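Non-heme chloroperoxidase CPO-A1 (Streptomyces aureofaciens, PDB 1A8Q) acts as a cofactor-free haloperoxidase that can brominate as well as chlorinate and may be a chlorinating enzyme of 7-chlorotetracycline biosynthesis. Local coordinates at residues P1-R6 with N77-D82; R48-D53 with L83-V88. All blocks are in the same frame, centred on the assembly; numbering follows the deposited sequence.

Interaction 1 of 2, residues P1-R6 with N77-D82; sequences PICTTR and NDLLTD
Arg6 meets Asp78 through two separate N-H groups that share one carboxylate oxygen. Asp78 OD2 takes the backbone N of Arg6 at 2.9 Å, a nearly straight bond (164°), and also Arg6 NH1 at 2.8 Å, a more bent one that is part of a salt bridge. The donors come from opposite faces of the carboxylate plane, while OD2 lies in the guanidinium plane, at its edge. Arginine suits this place: CG sits between the backbone N and the carbonyl carbon (chi1 67°), the chain runs extended to NE, and chi4 of -78° turns CZ so that NH1 meets OD2. NH1 also forms a salt bridge to Asp75. Thr5 OG1 is hydrogen-bonded to the backbone N of Asp7 and of Val9.

On edge strand 2-4, Cys3, small enough to lie close to the helix, places SG 3.8 Å from Leu79 CA and CB against Leu79 CD1. Beside this packing, Asp82 reaches the strand backbone through water: one water donates to Asp82 OD2 at 2.6 Å and to Ile2 O, another donates to OD2 and accepts from Thr4 N. Two N-H donors on Asp78 OD2 would probably stabilise its charged carboxylate.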
ATOM      1  N   PRO A   1     -11.409  16.062   2.133  1.00 11.68           N
ATOM      2  CA  PRO A   1     -12.716  15.805   2.803  1.00 11.74           C
ATOM      3  C   PRO A   1     -12.565  14.735   3.885  1.00 11.25           C
ATOM      4  O   PRO A   1     -11.464  14.230   4.037  1.00 10.86           O
ATOM      5  CB  PRO A   1     -13.661  15.375   1.695  1.00 15.16           C
ATOM      6  CG  PRO A   1     -12.854  15.394   0.450  1.00 14.88           C
ATOM      7  CD  PRO A   1     -11.743  16.367   0.691  1.00 13.25           C
ATOM      8  N   ILE A   2     -13.570  14.602   4.733  1.00 13.58           N
ATOM      9  CA  ILE A   2     -13.514  13.677   5.875  1.00 13.87           C
ATOM     10  C   ILE A   2     -14.656  12.680   5.783  1.00 13.40           C
ATOM     11  O   ILE A   2     -15.808  13.079   5.536  1.00 15.85           O
ATOM     12  CB  ILE A   2     -13.666  14.440   7.219  1.00 17.06           C
ATOM     13  CG1 ILE A   2     -12.520  15.426   7.417  1.00 18.58           C
ATOM     14  CG2 ILE A   2     -13.761  13.504   8.418  1.00 17.26           C
ATOM     15  CD1 ILE A   2     -11.164  14.838   7.694  1.00 20.12           C
ATOM     16  N   CYS A   3     -14.340  11.420   6.032  1.00 13.41           N
ATOM     17  CA  CYS A   3     -15.364  10.388   6.172  1.00 14.53           C
ATOM     18  C   CYS A   3     -15.363   9.987   7.651  1.00 15.04           C
ATOM     19  O   CYS A   3     -14.280   9.721   8.180  1.00 14.28           O
ATOM     20  CB  CYS A   3     -14.977   9.169   5.323  1.00 15.93           C
ATOM     21  SG  CYS A   3     -16.005   7.711   5.699  1.00 21.87           S
ATOM     22  N   THR A   4     -16.522  10.002   8.294  1.00 14.43           N
ATOM     23  CA  THR A   4     -16.525   9.595   9.716  1.00 15.75           C
ATOM     24  C   THR A   4     -16.901   8.108   9.784  1.00 16.37           C
ATOM     25  O   THR A   4     -17.921   7.717   9.210  1.00 15.57           O
ATOM     26  CB  THR A   4     -17.496  10.458  10.513  1.00 17.36           C
ATOM     27  OG1 THR A   4     -17.101  11.836  10.415  1.00 19.26           O
ATOM     28  CG2 THR A   4     -17.508  10.062  11.984  1.00 19.16           C
ATOM     29  N   THR A   5     -16.057   7.323  10.449  1.00 14.46           N
ATOM     30  CA  THR A   5     -16.288   5.881  10.452  1.00 13.82           C
ATOM     31  C   THR A   5     -17.391   5.545  11.450  1.00 15.68           C
ATOM     32  O   THR A   5     -17.800   6.361  12.271  1.00 15.25           O
ATOM     33  CB  THR A   5     -15.047   5.052  10.789  1.00 14.48           C
ATOM     34  OG1 THR A   5     -14.725   5.280  12.175  1.00 14.71           O
ATOM     35  CG2 THR A   5     -13.860   5.443   9.924  1.00 13.91           C
ATOM     36  N   ARG A   6     -17.701   4.245  11.465  1.00 14.82           N
ATOM     37  CA  ARG A   6     -18.675   3.714  12.416  1.00 18.59           C
ATOM     38  C   ARG A   6     -18.269   3.931  13.863  1.00 19.81           C
ATOM     39  O   ARG A   6     -19.118   3.928  14.777  1.00 22.16           O
ATOM     40  CB  ARG A   6     -18.718   2.199  12.142  1.00 17.74           C
ATOM     41  CG  ARG A   6     -17.385   1.546  12.530  1.00 19.92           C
ATOM     42  CD  ARG A   6     -17.080   0.283  11.729  1.00 19.59           C
ATOM     43  NE  ARG A   6     -15.721  -0.187  12.025  1.00 20.06           N
ATOM     44  CZ  ARG A   6     -14.630   0.362  11.499  1.00 20.02           C
ATOM     45  NH1 ARG A   6     -14.764   1.329  10.605  1.00 19.55           N
ATOM     46  NH2 ARG A   6     -13.426  -0.051  11.837  1.00 19.70           N
ATOM     47  N   ASN A  77     -14.247   0.020   4.139  1.00 10.49           N
ATOM     48  CA  ASN A  77     -15.662  -0.242   3.844  1.00 11.02           C
ATOM     49  C   ASN A  77     -16.541   0.957   4.136  1.00 13.56           C
ATOM     50  O   ASN A  77     -17.472   1.282   3.383  1.00 13.33           O
ATOM     51  CB  ASN A  77     -16.160  -1.479   4.609  1.00 12.95           C
ATOM     52  CG  ASN A  77     -17.639  -1.739   4.359  1.00 14.15           C
ATOM     53  OD1 ASN A  77     -18.490  -1.674   5.248  1.00 20.43           O
ATOM     54  ND2 ASN A  77     -17.958  -2.002   3.119  1.00 16.18           N
ATOM     55  N   ASP A  78     -16.273   1.659   5.246  1.00 12.49           N
ATOM     56  CA  ASP A  78     -17.081   2.837   5.591  1.00 12.25           C
ATOM     57  C   ASP A  78     -16.920   3.929   4.533  1.00 12.12           C
ATOM     58  O   ASP A  78     -17.917   4.568   4.206  1.00 13.14           O
ATOM     59  CB  ASP A  78     -16.725   3.407   6.973  1.00 12.99           C
ATOM     60  CG  ASP A  78     -17.243   2.561   8.128  1.00 15.28           C
ATOM     61  OD1 ASP A  78     -18.154   1.718   7.920  1.00 15.17           O
ATOM     62  OD2 ASP A  78     -16.723   2.732   9.240  1.00 14.82           O
ATOM     63  N   LEU A  79     -15.725   4.112   3.991  1.00 12.55           N
ATOM     64  CA  LEU A  79     -15.487   5.147   2.983  1.00 12.10           C
ATOM     65  C   LEU A  79     -16.203   4.790   1.682  1.00 12.96           C
ATOM     66  O   LEU A  79     -16.889   5.619   1.092  1.00 12.36           O
ATOM     67  CB  LEU A  79     -13.972   5.259   2.736  1.00 12.80           C
ATOM     68  CG  LEU A  79     -13.554   6.238   1.628  1.00 14.96           C
ATOM     69  CD1 LEU A  79     -13.739   7.671   2.066  1.00 16.08           C
ATOM     70  CD2 LEU A  79     -12.094   5.975   1.256  1.00 16.94           C
ATOM     71  N   LEU A  80     -16.112   3.529   1.265  1.00 12.64           N
ATOM     72  CA  LEU A  80     -16.775   3.108   0.018  1.00 14.87           C
ATOM     73  C   LEU A  80     -18.285   3.151   0.159  1.00 14.34           C
ATOM     74  O   LEU A  80     -18.988   3.521  -0.782  1.00 15.45           O
ATOM     75  CB  LEU A  80     -16.345   1.687  -0.345  1.00 15.84           C
ATOM     76  CG  LEU A  80     -14.866   1.448  -0.659  1.00 19.13           C
ATOM     77  CD1 LEU A  80     -14.680   0.008  -1.154  1.00 20.02           C
ATOM     78  CD2 LEU A  80     -14.263   2.404  -1.664  1.00 20.26           C
ATOM     79  N   THR A  81     -18.800   2.829   1.343  1.00 13.91           N
ATOM     80  CA  THR A  81     -20.236   2.872   1.579  1.00 15.56           C
ATOM     81  C   THR A  81     -20.777   4.289   1.694  1.00 17.06           C
ATOM     82  O   THR A  81     -21.832   4.610   1.125  1.00 17.38           O
ATOM     83  CB  THR A  81     -20.567   2.099   2.887  1.00 16.58           C
ATOM     84  OG1 THR A  81     -20.117   0.742   2.689  1.00 17.22           O
ATOM     85  CG2 THR A  81     -22.062   2.139   3.144  1.00 18.34           C
ATOM     86  N   ASP A  82     -20.063   5.162   2.408  1.00 16.72           N
ATOM     87  CA  ASP A  82     -20.489   6.554   2.570  1.00 18.07           C
ATOM     88  C   ASP A  82     -20.593   7.248   1.214  1.00 17.70           C
ATOM     89  O   ASP A  82     -21.498   8.056   0.983  1.00 17.98           O
ATOM     90  CB  ASP A  82     -19.465   7.317   3.419  1.00 22.01           C
ATOM     91  CG  ASP A  82     -19.760   8.778   3.680  1.00 27.30           C
ATOM     92  OD1 ASP A  82     -20.938   9.158   3.873  1.00 29.79           O
ATOM     93  OD2 ASP A  82     -18.818   9.591   3.797  1.00 29.97           O
TER
HETATM   94  O   HOH W   1     -17.265  11.610   3.239  1.00 36.48           O
HETATM   95  O   HOH W   2     -18.866  10.626   6.709  1.00 37.19           O

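Interaction 2 of 2, residues R48-D53 with L83-V88; sequences RGIAHD and LDLRDV
Arg48 spreads its guanidinium beneath Leu85, whose CD2 methyl sits over one face, 3.6 Å from Arg48 NH1 and 4.0 Å from Arg48 CZ. The two side chains cross at about a right angle. An extended chain carries the arginine there: CG is anti to the backbone N (chi1 179°), and the rest continues straight to NE. Leu83 CD1 approaches the same group obliquely, 4.2 Å from Arg48 NH2. Arginine suits a margin like this, since its flat face can lie under a methyl while its N-H groups remain available to polar partners. NH2 has two: Asp15 of the adjacent strand 10-16, in a salt bridge, and a water at the guanidinium edge and in its plane, 3.0 Å from Arg48 NH2, which donates in turn to Leu83 O at 2.8 Å.

In the alpha/beta hydrolase fold, this is where the chain leaves helix 69-82, the connection of the beta-alpha-beta crossover from strand 48-52 to strand 88-93. The helix ends in a Schellman motif; Leu83, just before the positive-phi Asp84, and Leu85, just after it, both point at strand 48-52.

Ile50, two residues along the strand from Arg48 and on the same face, supplies the apolar half. Its CD1 meets Leu85 CD1 tip to tip at 3.6 Å and lies farther, 4.3 Å, from Leu83 CD1. Leucine suits position 85 because its two methyls serve two neighbours, the isoleucine and the arginine, with Pro21 and Leu80 also touching its side chain.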
ATOM      1  N   ARG A  48     -12.264   8.798 -11.639  1.00 11.53           N
ATOM      2  CA  ARG A  48     -12.374   9.536 -10.349  1.00 11.13           C
ATOM      3  C   ARG A  48     -11.261   8.922  -9.491  1.00 11.71           C
ATOM      4  O   ARG A  48     -11.278   7.699  -9.321  1.00 13.05           O
ATOM      5  CB  ARG A  48     -13.737   9.312  -9.774  1.00 12.32           C
ATOM      6  CG  ARG A  48     -14.007   9.969  -8.434  1.00 11.73           C
ATOM      7  CD  ARG A  48     -15.460   9.796  -8.016  1.00 12.60           C
ATOM      8  NE  ARG A  48     -15.660  10.338  -6.667  1.00 11.82           N
ATOM      9  CZ  ARG A  48     -16.838  10.167  -6.052  1.00 14.44           C
ATOM     10  NH1 ARG A  48     -17.840   9.506  -6.666  1.00 16.58           N
ATOM     11  NH2 ARG A  48     -17.066  10.634  -4.842  1.00 15.51           N
ATOM     12  N   GLY A  49     -10.439   9.770  -8.865  1.00 11.02           N
ATOM     13  CA  GLY A  49      -9.302   9.191  -8.117  1.00  9.02           C
ATOM     14  C   GLY A  49      -9.518   9.571  -6.659  1.00  8.57           C
ATOM     15  O   GLY A  49      -9.708  10.750  -6.358  1.00  9.51           O
ATOM     16  N   ILE A  50      -9.446   8.556  -5.773  1.00  7.45           N
ATOM     17  CA  ILE A  50      -9.673   8.818  -4.366  1.00  8.89           C
ATOM     18  C   ILE A  50      -8.500   8.240  -3.577  1.00  7.20           C
ATOM     19  O   ILE A  50      -8.030   7.145  -3.867  1.00  7.65           O
ATOM     20  CB  ILE A  50     -10.970   8.119  -3.882  1.00  9.79           C
ATOM     21  CG1 ILE A  50     -12.193   8.877  -4.437  1.00 13.46           C
ATOM     22  CG2 ILE A  50     -11.110   8.075  -2.364  1.00 10.64           C
ATOM     23  CD1 ILE A  50     -13.407   7.991  -4.589  1.00 16.73           C
ATOM     24  N   ALA A  51      -8.006   8.997  -2.568  1.00  6.28           N
ATOM     25  CA  ALA A  51      -6.907   8.404  -1.773  1.00  6.16           C
ATOM     26  C   ALA A  51      -7.078   8.874  -0.330  1.00  7.68           C
ATOM     27  O   ALA A  51      -7.098  10.068  -0.051  1.00  7.68           O
ATOM     28  CB  ALA A  51      -5.522   8.774  -2.282  1.00  6.61           C
ATOM     29  N   HIS A  52      -7.278   7.883   0.562  1.00  6.07           N
ATOM     30  CA  HIS A  52      -7.538   8.196   1.958  1.00  7.26           C
ATOM     31  C   HIS A  52      -6.266   8.019   2.764  1.00  6.87           C
ATOM     32  O   HIS A  52      -5.303   7.394   2.327  1.00  9.32           O
ATOM     33  CB  HIS A  52      -8.616   7.292   2.598  1.00  8.42           C
ATOM     34  CG  HIS A  52      -8.301   5.828   2.500  1.00 10.54           C
ATOM     35  ND1 HIS A  52      -8.078   5.201   1.306  1.00 10.20           N
ATOM     36  CD2 HIS A  52      -8.155   4.874   3.475  1.00 10.83           C
ATOM     37  CE1 HIS A  52      -7.841   3.919   1.493  1.00 11.63           C
ATOM     38  NE2 HIS A  52      -7.887   3.683   2.806  1.00 10.78           N
ATOM     39  N   ASP A  53      -6.249   8.638   3.948  1.00  5.16           N
ATOM     40  CA  ASP A  53      -5.151   8.475   4.877  1.00  5.47           C
ATOM     41  C   ASP A  53      -5.612   7.465   5.963  1.00  3.89           C
ATOM     42  O   ASP A  53      -6.682   7.659   6.559  1.00  5.00           O
ATOM     43  CB  ASP A  53      -4.883   9.803   5.617  1.00  6.26           C
ATOM     44  CG  ASP A  53      -4.283  10.883   4.699  1.00  8.60           C
ATOM     45  OD1 ASP A  53      -3.873  10.615   3.557  1.00  8.65           O
ATOM     46  OD2 ASP A  53      -4.200  12.040   5.182  1.00  8.26           O
ATOM     47  N   LEU A  83     -19.636   7.037   0.335  1.00 14.27           N
ATOM     48  CA  LEU A  83     -19.620   7.623  -1.003  1.00 16.53           C
ATOM     49  C   LEU A  83     -20.419   6.813  -2.019  1.00 17.65           C
ATOM     50  O   LEU A  83     -20.532   7.224  -3.173  1.00 17.67           O
ATOM     51  CB  LEU A  83     -18.162   7.753  -1.479  1.00 15.84           C
ATOM     52  CG  LEU A  83     -17.332   8.750  -0.642  1.00 19.00           C
ATOM     53  CD1 LEU A  83     -15.916   8.840  -1.194  1.00 21.26           C
ATOM     54  CD2 LEU A  83     -17.984  10.117  -0.595  1.00 21.44           C
ATOM     55  N   ASP A  84     -20.925   5.675  -1.592  1.00 18.38           N
ATOM     56  CA  ASP A  84     -21.674   4.705  -2.367  1.00 20.21           C
ATOM     57  C   ASP A  84     -20.985   4.426  -3.688  1.00 19.06           C
ATOM     58  O   ASP A  84     -21.533   4.578  -4.789  1.00 21.21           O
ATOM     59  CB  ASP A  84     -23.124   5.167  -2.561  1.00 22.83           C
ATOM     60  CG  ASP A  84     -23.993   4.009  -3.049  1.00 25.81           C
ATOM     61  OD1 ASP A  84     -23.585   2.827  -3.024  1.00 25.10           O
ATOM     62  OD2 ASP A  84     -25.113   4.345  -3.486  1.00 28.29           O
ATOM     63  N   LEU A  85     -19.724   4.003  -3.607  1.00 16.45           N
ATOM     64  CA  LEU A  85     -18.935   3.746  -4.795  1.00 15.22           C
ATOM     65  C   LEU A  85     -19.140   2.331  -5.330  1.00 17.71           C
ATOM     66  O   LEU A  85     -19.223   1.374  -4.571  1.00 18.30           O
ATOM     67  CB  LEU A  85     -17.448   3.891  -4.460  1.00 15.45           C
ATOM     68  CG  LEU A  85     -17.097   5.311  -3.933  1.00 15.17           C
ATOM     69  CD1 LEU A  85     -15.617   5.317  -3.585  1.00 17.08           C
ATOM     70  CD2 LEU A  85     -17.392   6.348  -5.007  1.00 15.47           C
ATOM     71  N   ARG A  86     -19.254   2.236  -6.650  1.00 16.54           N
ATOM     72  CA  ARG A  86     -19.438   0.964  -7.344  1.00 18.15           C
ATOM     73  C   ARG A  86     -18.495   0.848  -8.518  1.00 14.74           C
ATOM     74  O   ARG A  86     -18.010   1.861  -9.065  1.00 14.28           O
ATOM     75  CB  ARG A  86     -20.883   0.911  -7.903  1.00 22.69           C
ATOM     76  CG  ARG A  86     -21.982   0.953  -6.842  1.00 28.32           C
ATOM     77  CD  ARG A  86     -21.967  -0.393  -6.137  1.00 32.88           C
ATOM     78  NE  ARG A  86     -23.135  -0.714  -5.322  1.00 36.96           N
ATOM     79  CZ  ARG A  86     -23.235  -1.939  -4.786  1.00 38.45           C
ATOM     80  NH1 ARG A  86     -22.300  -2.844  -5.034  1.00 39.75           N
ATOM     81  NH2 ARG A  86     -24.262  -2.247  -4.011  1.00 40.09           N
ATOM     82  N   ASP A  87     -18.220  -0.386  -8.982  1.00 14.83           N
ATOM     83  CA  ASP A  87     -17.341  -0.620 -10.118  1.00 15.09           C
ATOM     84  C   ASP A  87     -15.952  -0.067  -9.835  1.00 14.10           C
ATOM     85  O   ASP A  87     -15.328   0.519 -10.707  1.00 14.40           O
ATOM     86  CB  ASP A  87     -17.907  -0.003 -11.394  1.00 18.66           C
ATOM     87  CG  ASP A  87     -17.587  -0.744 -12.670  1.00 23.13           C
ATOM     88  OD1 ASP A  87     -17.182  -1.926 -12.619  1.00 25.86           O
ATOM     89  OD2 ASP A  87     -17.746  -0.190 -13.789  1.00 25.55           O
ATOM     90  N   VAL A  88     -15.532  -0.241  -8.574  1.00 12.46           N
ATOM     91  CA  VAL A  88     -14.261   0.378  -8.153  1.00 11.50           C
ATOM     92  C   VAL A  88     -13.034  -0.434  -8.498  1.00 11.47           C
ATOM     93  O   VAL A  88     -13.014  -1.672  -8.437  1.00 12.07           O
ATOM     94  CB  VAL A  88     -14.359   0.519  -6.613  1.00 11.90           C
ATOM     95  CG1 VAL A  88     -13.038   1.001  -6.004  1.00 12.44           C
ATOM     96  CG2 VAL A  88     -15.513   1.387  -6.124  1.00 13.36           C
TER
HETATM   97  O   HOH W   3     -19.828   9.706  -4.174  1.00 28.69           O

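In the fold
Both contacts fix helix 69-82 and its exit to the same face of the sheet, with centres 10 Å apart. Interaction 1 lies at the margin, where outermost strand 2-4 passes the C-terminal part of the helix; there carboxylates and water provide polar links beside the packing of Cys3 on Leu79. Interaction 2 lies nearer the centre of the chain, over strand 48-52, and meets the loop that follows the helix through methyls packed on Ile50 and on the face of the Arg48 guanidinium, with polar bonds at the arginine's edge. They touch: Leu79 CD2 packs on His52 and Ile50, and Leu80 O probably accepts from Leu85 N. Neither includes a catalytic-triad residue.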